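Local coordinates for protein indole-3-pyruvate decarboxylase (Azospirillum brasilense, PDB 2NXW) that catalyses the thiamine diphosphate-dependent, metal-dependent decarboxylation of indole-3-pyruvate to indole-3-acetaldehyde and carbon dioxide, a step of auxin biosynthesis, at residues A451-G456 with W497-M502; W457-C462 with I467-I472; V511-R516 with K520-K525. One frame throughout, in Å; residues are numbered along the deposited sequence.

Contact 1. Residues A451-G456 with W497-M502. With TPP (thiamine diphosphate), chain E.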
loop_
_atom_site.group_PDB
_atom_site.type_symbol
_atom_site.label_atom_id
_atom_site.label_comp_id
_atom_site.label_asym_id
_atom_site.label_seq_id
_atom_site.Cartn_x
_atom_site.Cartn_y
_atom_site.Cartn_z
ATOM N N ALA A 451 23.022 10.991 -22.341
ATOM C CA ALA A 451 23.480 11.034 -20.950
ATOM C C ALA A 451 24.368 12.245 -20.668
ATOM O O ALA A 451 24.305 12.819 -19.578
ATOM C CB ALA A 451 24.219 9.766 -20.598
ATOM N N PHE A 452 25.196 12.634 -21.633
ATOM C CA PHE A 452 26.049 13.785 -21.405
ATOM C C PHE A 452 25.201 15.044 -21.208
ATOM O O PHE A 452 25.545 15.910 -20.415
ATOM C CB PHE A 452 27.015 13.978 -22.574
ATOM C CG PHE A 452 28.139 14.923 -22.267
ATOM C CD1 PHE A 452 29.367 14.440 -21.825
ATOM C CD2 PHE A 452 27.955 16.295 -22.379
ATOM C CE1 PHE A 452 30.404 15.331 -21.496
ATOM C CE2 PHE A 452 28.980 17.186 -22.048
ATOM C CZ PHE A 452 30.207 16.692 -21.605
ATOM N N GLN A 453 24.096 15.159 -21.945
ATOM C CA GLN A 453 23.220 16.316 -21.801
ATOM C C GLN A 453 22.675 16.421 -20.376
ATOM O O GLN A 453 22.278 17.491 -19.934
ATOM C CB GLN A 453 22.039 16.217 -22.772
ATOM C CG GLN A 453 22.401 16.371 -24.230
ATOM C CD GLN A 453 21.217 16.096 -25.109
ATOM O OE1 GLN A 453 20.070 16.290 -24.699
ATOM N NE2 GLN A 453 21.480 15.663 -26.336
ATOM N N MET A 454 22.647 15.295 -19.675
ATOM C CA MET A 454 22.155 15.269 -18.303
ATOM C C MET A 454 23.186 15.708 -17.267
ATOM O O MET A 454 22.928 16.622 -16.483
ATOM C CB MET A 454 21.685 13.856 -17.925
ATOM C CG MET A 454 20.516 13.327 -18.753
ATOM S SD MET A 454 20.086 11.655 -18.188
ATOM C CE MET A 454 18.510 11.405 -19.044
ATOM N N THR A 455 24.358 15.072 -17.299
ATOM C CA THR A 455 25.367 15.328 -16.276
ATOM C C THR A 455 26.801 15.491 -16.760
ATOM O O THR A 455 27.707 15.580 -15.933
ATOM C CB THR A 455 25.373 14.173 -15.260
ATOM O OG1 THR A 455 25.762 12.975 -15.940
ATOM C CG2 THR A 455 23.989 13.997 -14.621
ATOM N N GLY A 456 27.031 15.534 -18.067
ATOM C CA GLY A 456 28.397 15.683 -18.556
ATOM C C GLY A 456 29.026 17.017 -18.175
ATOM O O GLY A 456 30.255 17.138 -18.085
ATOM N N TRP A 497 24.439 18.651 -30.943
ATOM C CA TRP A 497 25.007 19.472 -29.870
ATOM C C TRP A 497 26.513 19.364 -30.137
ATOM O O TRP A 497 27.025 18.256 -30.332
ATOM C CB TRP A 497 24.701 18.888 -28.486
ATOM C CG TRP A 497 23.257 18.937 -28.071
ATOM C CD1 TRP A 497 22.181 18.414 -28.750
ATOM C CD2 TRP A 497 22.742 19.440 -26.830
ATOM N NE1 TRP A 497 21.034 18.551 -27.994
ATOM C CE2 TRP A 497 21.349 19.176 -26.815
ATOM C CE3 TRP A 497 23.325 20.081 -25.725
ATOM C CZ2 TRP A 497 20.533 19.530 -25.736
ATOM C CZ3 TRP A 497 22.511 20.434 -24.647
ATOM C CH2 TRP A 497 21.129 20.153 -24.666
ATOM N N ARG A 498 27.211 20.499 -30.170
ATOM C CA ARG A 498 28.652 20.496 -30.432
ATOM C C ARG A 498 29.372 20.438 -29.091
ATOM O O ARG A 498 29.863 21.446 -28.584
ATOM C CB ARG A 498 29.059 21.752 -31.202
ATOM C CG ARG A 498 28.779 21.706 -32.700
ATOM C CD ARG A 498 27.313 21.700 -33.034
ATOM N NE ARG A 498 26.661 22.930 -32.597
ATOM C CZ ARG A 498 25.484 23.353 -33.044
ATOM N NH1 ARG A 498 24.974 24.483 -32.580
ATOM N NH2 ARG A 498 24.831 22.651 -33.961
ATOM N N PHE A 499 29.420 19.246 -28.519
ATOM C CA PHE A 499 30.010 19.064 -27.200
ATOM C C PHE A 499 31.490 19.417 -27.115
ATOM O O PHE A 499 31.914 20.082 -26.157
ATOM C CB PHE A 499 29.773 17.623 -26.738
ATOM C CG PHE A 499 28.307 17.254 -26.596
ATOM C CD1 PHE A 499 27.532 17.783 -25.565
ATOM C CD2 PHE A 499 27.726 16.329 -27.463
ATOM C CE1 PHE A 499 26.194 17.382 -25.386
ATOM C CE2 PHE A 499 26.392 15.926 -27.296
ATOM C CZ PHE A 499 25.631 16.449 -26.256
ATOM N N ALA A 500 32.272 18.996 -28.105
ATOM C CA ALA A 500 33.701 19.306 -28.091
ATOM C C ALA A 500 33.898 20.816 -28.052
ATOM O O ALA A 500 34.796 21.300 -27.353
ATOM C CB ALA A 500 34.401 18.710 -29.313
ATOM N N ASP A 501 33.078 21.555 -28.799
ATOM C CA ASP A 501 33.165 23.018 -28.827
ATOM C C ASP A 501 32.816 23.668 -27.492
ATOM O O ASP A 501 33.119 24.840 -27.261
ATOM C CB ASP A 501 32.218 23.606 -29.875
ATOM C CG ASP A 501 32.677 23.379 -31.305
ATOM O OD1 ASP A 501 33.838 22.969 -31.533
ATOM O OD2 ASP A 501 31.847 23.638 -32.212
ATOM N N MET A 502 32.143 22.930 -26.616
ATOM C CA MET A 502 31.762 23.484 -25.327
ATOM C C MET A 502 32.763 23.155 -24.222
ATOM O O MET A 502 32.672 23.696 -23.123
ATOM C CB MET A 502 30.371 22.959 -24.948
ATOM C CG MET A 502 29.292 23.355 -25.945
ATOM S SD MET A 502 27.666 22.580 -25.596
ATOM C CE MET A 502 27.124 23.577 -24.278
HETATM N "N1'" TPP E . 16.155 8.501 -17.824
HETATM C "C2'" TPP E . 17.083 8.040 -16.971
HETATM C CM2 TPP E . 17.532 8.914 -15.810
HETATM N "N3'" TPP E . 17.609 6.821 -17.125
HETATM C "C4'" TPP E . 17.238 5.996 -18.145
HETATM N "N4'" TPP E . 17.759 4.739 -18.212
HETATM C "C5'" TPP E . 16.299 6.468 -19.118
HETATM C "C6'" TPP E . 15.750 7.749 -18.902
HETATM C "C7'" TPP E . 15.852 5.625 -20.334
HETATM N N3 TPP E . 16.965 5.367 -21.358
HETATM C C2 TPP E . 17.593 4.188 -21.329
HETATM S S1 TPP E . 18.735 4.277 -22.657
HETATM C C5 TPP E . 18.310 5.892 -23.215
HETATM C C4 TPP E . 17.296 6.277 -22.341
HETATM C CM4 TPP E . 16.606 7.662 -22.476
HETATM C C6 TPP E . 18.937 6.596 -24.351
HETATM C C7 TPP E . 20.402 6.923 -24.008
HETATM O O7 TPP E . 20.836 7.774 -25.039
HETATM P PA TPP E . 22.408 7.965 -25.041
HETATM O O1A TPP E . 22.953 8.487 -23.715
HETATM O O2A TPP E . 22.666 8.954 -26.176
HETATM O O3A TPP E . 23.168 6.606 -25.377
HETATM P PB TPP E . 22.726 5.678 -26.675
HETATM O O1B TPP E . 22.490 6.565 -27.899
HETATM O O2B TPP E . 23.932 4.713 -26.862
HETATM O O3B TPP E . 21.490 4.858 -26.339
#

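Contact 2. Residues W457-C462 with I467-I472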
loop_
_atom_site.group_PDB
_atom_site.type_symbol
_atom_site.label_atom_id
_atom_site.label_comp_id
_atom_site.label_asym_id
_atom_site.label_seq_id
_atom_site.Cartn_x
_atom_site.Cartn_y
_atom_site.Cartn_z
ATOM N N TRP A 457 28.177 18.013 -17.941
ATOM C CA TRP A 457 28.594 19.368 -17.583
ATOM C C TRP A 457 29.390 19.422 -16.284
ATOM O O TRP A 457 30.070 20.422 -16.000
ATOM C CB TRP A 457 27.343 20.256 -17.481
ATOM C CG TRP A 457 26.384 19.969 -18.605
ATOM C CD1 TRP A 457 25.173 19.340 -18.511
ATOM C CD2 TRP A 457 26.609 20.205 -20.002
ATOM N NE1 TRP A 457 24.633 19.168 -19.762
ATOM C CE2 TRP A 457 25.493 19.687 -20.695
ATOM C CE3 TRP A 457 27.653 20.792 -20.732
ATOM C CZ2 TRP A 457 25.384 19.739 -22.092
ATOM C CZ3 TRP A 457 27.553 20.840 -22.119
ATOM C CH2 TRP A 457 26.422 20.315 -22.786
ATOM N N GLU A 458 29.304 18.362 -15.493
ATOM C CA GLU A 458 30.046 18.327 -14.243
ATOM C C GLU A 458 31.553 18.402 -14.489
ATOM O O GLU A 458 32.317 18.708 -13.575
ATOM C CB GLU A 458 29.684 17.077 -13.451
ATOM C CG GLU A 458 28.245 17.066 -12.951
ATOM C CD GLU A 458 27.969 18.084 -11.855
ATOM O OE1 GLU A 458 28.925 18.580 -11.221
ATOM O OE2 GLU A 458 26.778 18.370 -11.613
ATOM N N LEU A 459 31.974 18.168 -15.731
ATOM C CA LEU A 459 33.392 18.246 -16.069
ATOM C C LEU A 459 33.937 19.651 -15.812
ATOM O O LEU A 459 35.153 19.829 -15.685
ATOM C CB LEU A 459 33.609 17.851 -17.532
ATOM C CG LEU A 459 33.481 16.356 -17.841
ATOM C CD1 LEU A 459 33.461 16.183 -19.360
ATOM C CD2 LEU A 459 34.655 15.570 -17.227
ATOM N N GLY A 460 33.055 20.647 -15.740
ATOM C CA GLY A 460 33.507 22.004 -15.461
ATOM C C GLY A 460 34.149 22.141 -14.084
ATOM O O GLY A 460 34.763 23.175 -13.771
ATOM N N ASN A 461 34.008 21.115 -13.251
ATOM C CA ASN A 461 34.589 21.121 -11.908
ATOM C C ASN A 461 35.949 20.455 -11.825
ATOM O O ASN A 461 36.578 20.479 -10.766
ATOM C CB ASN A 461 33.642 20.421 -10.929
ATOM C CG ASN A 461 32.335 21.158 -10.781
ATOM O OD1 ASN A 461 32.300 22.282 -10.279
ATOM N ND2 ASN A 461 31.241 20.533 -11.230
ATOM N N CYS A 462 36.417 19.873 -12.922
ATOM C CA CYS A 462 37.696 19.172 -12.901
ATOM C C CYS A 462 38.891 19.995 -12.442
ATOM O O CYS A 462 39.693 19.510 -11.635
ATOM C CB CYS A 462 38.005 18.573 -14.272
ATOM S SG CYS A 462 36.964 17.159 -14.697
ATOM N N ILE A 467 41.623 17.139 -11.147
ATOM C CA ILE A 467 41.605 15.885 -11.892
ATOM C C ILE A 467 41.507 16.151 -13.400
ATOM O O ILE A 467 41.127 17.251 -13.818
ATOM C CB ILE A 467 40.436 14.974 -11.445
ATOM C CG1 ILE A 467 39.099 15.661 -11.719
ATOM C CG2 ILE A 467 40.594 14.624 -9.958
ATOM C CD1 ILE A 467 37.877 14.781 -11.454
ATOM N N ASP A 468 41.833 15.134 -14.195
ATOM C CA ASP A 468 41.867 15.273 -15.655
ATOM C C ASP A 468 41.400 14.026 -16.405
ATOM O O ASP A 468 42.112 13.491 -17.260
ATOM C CB ASP A 468 43.302 15.604 -16.086
ATOM C CG ASP A 468 44.324 14.559 -15.627
ATOM O OD1 ASP A 468 43.973 13.599 -14.915
ATOM O OD2 ASP A 468 45.504 14.710 -15.987
ATOM N N PRO A 469 40.174 13.565 -16.131
ATOM C CA PRO A 469 39.704 12.364 -16.828
ATOM C C PRO A 469 39.605 12.484 -18.346
ATOM O O PRO A 469 39.507 13.594 -18.892
ATOM C CB PRO A 469 38.335 12.108 -16.183
ATOM C CG PRO A 469 37.857 13.492 -15.855
ATOM C CD PRO A 469 39.109 14.160 -15.302
ATOM N N ILE A 470 39.678 11.326 -19.005
ATOM C CA ILE A 470 39.519 11.251 -20.462
ATOM C C ILE A 470 38.074 10.805 -20.625
ATOM O O ILE A 470 37.637 9.837 -19.989
ATOM C CB ILE A 470 40.434 10.191 -21.101
ATOM C CG1 ILE A 470 41.901 10.598 -20.904
ATOM C CG2 ILE A 470 40.136 10.075 -22.610
ATOM C CD1 ILE A 470 42.913 9.530 -21.347
ATOM N N VAL A 471 37.344 11.513 -21.474
ATOM C CA VAL A 471 35.943 11.198 -21.700
ATOM C C VAL A 471 35.672 10.975 -23.173
ATOM O O VAL A 471 35.933 11.859 -23.988
ATOM C CB VAL A 471 35.048 12.354 -21.216
ATOM C CG1 VAL A 471 33.565 11.994 -21.373
ATOM C CG2 VAL A 471 35.348 12.654 -19.749
ATOM N N ILE A 472 35.171 9.791 -23.516
ATOM C CA ILE A 472 34.814 9.504 -24.909
ATOM C C ILE A 472 33.289 9.588 -24.971
ATOM O O ILE A 472 32.592 8.772 -24.364
ATOM C CB ILE A 472 35.279 8.108 -25.366
ATOM C CG1 ILE A 472 36.808 7.990 -25.222
ATOM C CG2 ILE A 472 34.886 7.903 -26.831
ATOM C CD1 ILE A 472 37.358 6.614 -25.568
#

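Contact 3. Residues V511-R516 with K520-K525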
loop_
_atom_site.group_PDB
_atom_site.type_symbol
_atom_site.label_atom_id
_atom_site.label_comp_id
_atom_site.label_asym_id
_atom_site.label_seq_id
_atom_site.Cartn_x
_atom_site.Cartn_y
_atom_site.Cartn_z
ATOM N N VAL A 511 37.614 17.689 -28.704
ATOM C CA VAL A 511 37.808 17.503 -30.128
ATOM C C VAL A 511 36.692 16.627 -30.681
ATOM O O VAL A 511 36.335 15.612 -30.088
ATOM C CB VAL A 511 39.200 16.879 -30.452
ATOM C CG1 VAL A 511 39.350 15.524 -29.826
ATOM C CG2 VAL A 511 39.398 16.799 -31.965
ATOM N N ARG A 512 36.121 17.048 -31.806
ATOM C CA ARG A 512 35.072 16.268 -32.462
ATOM C C ARG A 512 35.755 15.465 -33.562
ATOM O O ARG A 512 36.497 16.020 -34.380
ATOM C CB ARG A 512 34.013 17.187 -33.074
ATOM C CG ARG A 512 33.024 16.457 -33.991
ATOM C CD ARG A 512 31.898 17.363 -34.474
ATOM N NE ARG A 512 30.879 17.548 -33.445
ATOM C CZ ARG A 512 29.627 17.915 -33.687
ATOM N NH1 ARG A 512 29.234 18.165 -34.934
ATOM N NH2 ARG A 512 28.742 17.947 -32.704
ATOM N N VAL A 513 35.524 14.162 -33.573
ATOM C CA VAL A 513 36.130 13.296 -34.573
ATOM C C VAL A 513 35.043 12.559 -35.351
ATOM O O VAL A 513 34.033 12.137 -34.777
ATOM C CB VAL A 513 37.127 12.271 -33.929
ATOM C CG1 VAL A 513 38.305 13.022 -33.303
ATOM C CG2 VAL A 513 36.435 11.420 -32.870
ATOM N N ARG A 514 35.245 12.443 -36.665
ATOM C CA ARG A 514 34.289 11.766 -37.544
ATOM C C ARG A 514 34.829 10.516 -38.233
ATOM O O ARG A 514 34.049 9.641 -38.624
ATOM C CB ARG A 514 33.783 12.733 -38.612
ATOM C CG ARG A 514 32.885 13.827 -38.071
ATOM C CD ARG A 514 32.271 14.658 -39.206
ATOM N NE ARG A 514 31.315 15.629 -38.692
ATOM C CZ ARG A 514 30.075 15.328 -38.319
ATOM N NH1 ARG A 514 29.639 14.077 -38.416
ATOM N NH2 ARG A 514 29.280 16.276 -37.846
ATOM N N THR A 515 36.144 10.434 -38.418
ATOM C CA THR A 515 36.725 9.262 -39.067
ATOM C C THR A 515 37.545 8.418 -38.111
ATOM O O THR A 515 37.951 8.875 -37.027
ATOM C CB THR A 515 37.638 9.651 -40.237
ATOM O OG1 THR A 515 38.791 10.335 -39.731
ATOM C CG2 THR A 515 36.908 10.560 -41.203
ATOM N N ARG A 516 37.790 7.173 -38.502
ATOM C CA ARG A 516 38.570 6.287 -37.673
ATOM C C ARG A 516 39.991 6.808 -37.477
ATOM O O ARG A 516 40.566 6.652 -36.404
ATOM C CB ARG A 516 38.557 4.882 -38.269
ATOM C CG ARG A 516 37.154 4.287 -38.254
ATOM C CD ARG A 516 37.116 2.794 -38.496
ATOM N NE ARG A 516 37.433 2.419 -39.871
ATOM C CZ ARG A 516 37.088 1.257 -40.415
ATOM N NH1 ARG A 516 36.406 0.367 -39.699
ATOM N NH2 ARG A 516 37.442 0.975 -41.665
ATOM N N LYS A 520 41.754 7.684 -33.828
ATOM C CA LYS A 520 43.028 7.145 -33.362
ATOM C C LYS A 520 43.938 8.278 -32.896
ATOM O O LYS A 520 44.546 8.189 -31.819
ATOM C CB LYS A 520 43.707 6.344 -34.483
ATOM C CG LYS A 520 44.742 5.322 -34.015
ATOM C CD LYS A 520 46.104 5.945 -33.828
ATOM C CE LYS A 520 47.152 4.888 -33.490
ATOM N NZ LYS A 520 48.491 5.504 -33.270
ATOM N N ALA A 521 44.026 9.336 -33.692
ATOM C CA ALA A 521 44.870 10.481 -33.345
ATOM C C ALA A 521 44.395 11.178 -32.076
ATOM O O ALA A 521 45.200 11.526 -31.208
ATOM C CB ALA A 521 44.909 11.483 -34.505
ATOM N N ALA A 522 43.088 11.379 -31.957
ATOM C CA ALA A 522 42.547 12.051 -30.784
ATOM C C ALA A 522 42.759 11.261 -29.503
ATOM O O ALA A 522 43.012 11.854 -28.452
ATOM C CB ALA A 522 41.058 12.331 -30.983
ATOM N N LEU A 523 42.644 9.935 -29.569
ATOM C CA LEU A 523 42.839 9.128 -28.370
ATOM C C LEU A 523 44.292 9.241 -27.921
ATOM O O LEU A 523 44.558 9.390 -26.731
ATOM C CB LEU A 523 42.460 7.650 -28.607
ATOM C CG LEU A 523 42.393 6.800 -27.328
ATOM C CD1 LEU A 523 41.266 7.320 -26.444
ATOM C CD2 LEU A 523 42.149 5.309 -27.663
ATOM N N ASP A 524 45.226 9.181 -28.866
ATOM C CA ASP A 524 46.638 9.305 -28.504
ATOM C C ASP A 524 46.891 10.676 -27.874
ATOM O O ASP A 524 47.578 10.776 -26.855
ATOM C CB ASP A 524 47.540 9.143 -29.732
ATOM C CG ASP A 524 47.630 7.704 -30.223
ATOM O OD1 ASP A 524 47.361 6.765 -29.442
ATOM O OD2 ASP A 524 48.005 7.513 -31.402
ATOM N N LYS A 525 46.332 11.727 -28.461
ATOM C CA LYS A 525 46.532 13.079 -27.935
ATOM C C LYS A 525 45.953 13.207 -26.529
ATOM O O LYS A 525 46.560 13.815 -25.638
ATOM C CB LYS A 525 45.894 14.117 -28.863
ATOM C CG LYS A 525 46.177 15.555 -28.460
#

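Contact 1. Residues A451-G456 with W497-M502
The side-chain amide of Q453 lies on one face of the W497 indole, its plane 13° from that of the ring and its CD 3.4 Å above it. CG of Q453 stands almost on the normal of the six-membered ring, a CH-pi contact 3.8 Å from the centroid, and also meets the edge of F499 at CZ. One face of F499 carries W497 CB. The F452 ring receives G456 CA over the centre of one face, while its CD2 comes within 3.5 Å of F499 CD1, the two ring planes at 64°. The helix bearing F452 and Q453 begins within the GDG of the GDG...NN cofactor motif of thiamine diphosphate enzymes, at the magnesium ligand D449; A451 N donates to O1A of the diphosphate (2.9 Å). With CG anti to its carbonyl carbon (chi1 -69°) and an extended chain, Q453 lays its amide over the indole, where OE1 hydrogen-bonds to S66 OG of the second subunit. An alanine in place of W497 would strip the platform from the Q453 amide, which is likely to become freer to turn, and would leave R463 of the second subunit without its cation-pi partner. M454 CE approaches thiamine N1' to 3.9 Å.

Contact 2. Residues W457-C462 with I467-I472
The backbone carbonyl of C462 accepts the N-H of I467 in a nearly straight bond (C462 O to I467 N 3.1 Å, 167° at the hydrogen), closing the short helical turn 462-465 just ahead of strand 470-475. This is the return leg of a beta-alpha-beta crossover in the C-terminal cofactor-binding domain, whose outgoing strand, 443-448, lies next to 470-475 in the parallel sheet. Away from this bond the contact is apolar. The side chains of L459 and V471 lie alongside one another, pointing in opposing senses, with L459 CD2 3.9 Å from V471 CG2 and CD1 almost as near. V471 has CG1 anti to its backbone N (chi1 -177°), which leaves CG2 as the branch presented to the leucine. L459 CD2 also touches CG of P469, 4.1 Å away. Helix 427-437 packs on L459 through V428 and on I467 and P469 through Q435. The 3-10 turn 457-461 is tied internally: E458 O accepts both N461 N and N461 ND2 from the same face of its carbonyl plane, the ND2 bond being 3.2 Å long. ND2 also bonds to S66 OG, and E458 OE1 to S66 N, fastening this turn to the loop ahead of E68, a residue of the thiamine diphosphate pocket. C462 SG lies against the proline ring, 3.7 Å from P469 CD, and 4.0 Å from I467 CG1.

Contact 3. Residues V511-R516 with K520-K525
A522 sets its methyl group against two valines of the neighbouring strand, CB standing 3.8 Å from V511 CG1 and 3.7 Å from V513 CG1. The two valines reach it by different rotations: V511 holds CG1 between its backbone N and carbonyl carbon (chi1 61°), whereas V513 has CG1 anti to the carbonyl carbon (chi1 -64°). In both cases a single methyl branch makes the contact, and the small side chain of the alanine is consistent with the close approach of helix to strand, the CA atoms of V511 and A522 being 7.3 Å apart. At the other end the segments meet through the first turn of the helix, where K520 N donates to R516 O (3.0 Å) and K520 CB rests near the same oxygen.

The next shell fixes the helix and its start. K520 bends at chi2 and runs along the helix to form a salt bridge from NZ to the syn lone pair of D524 OD2 (2.8 Å), one turn on; OD1 of D524 pairs with R386. T515 occupies the N-cap position, its side chain capping a backbone N in the first turn, while E518 OE1 accepts from the backbone N of both R514 and T515, the latter a bond of the kind found in capping boxes. R516 directs its guanidinium group to D370. On the strand, R512 points away from the helix and forms salt bridges with E537 and D496.

Far from the cofactor, the contact joins the first strand and the helix of a beta-alpha-beta unit, 509-513, 516-528 and 534-539. Strand 509-513 is the outermost of its sheet within this chain and bonds to 534-539, while L523 of the helix packs on I536, on I472 of the next strand inward, and on helix 376-388.

All three contacts belong to the C-terminal thiamine diphosphate-binding domain. From the N terminus, 451-456 comes first, followed directly by 457-462, which closes on 467-472 across four residues; this contact 2 therefore sits wholly within the longer loop that contact 1 completes when the chain reaches 497-502. Contact 3 follows in series, joining 511-516 to 520-525 after the other two are shut. Contacts 1 and 2 meet where F452 packs on L459 and M502 on W457, and both reach the second subunit. W497 and A500 pack on R512, linking contacts 1 and 3, while contacts 2 and 3 meet on the parallel sheet that both share.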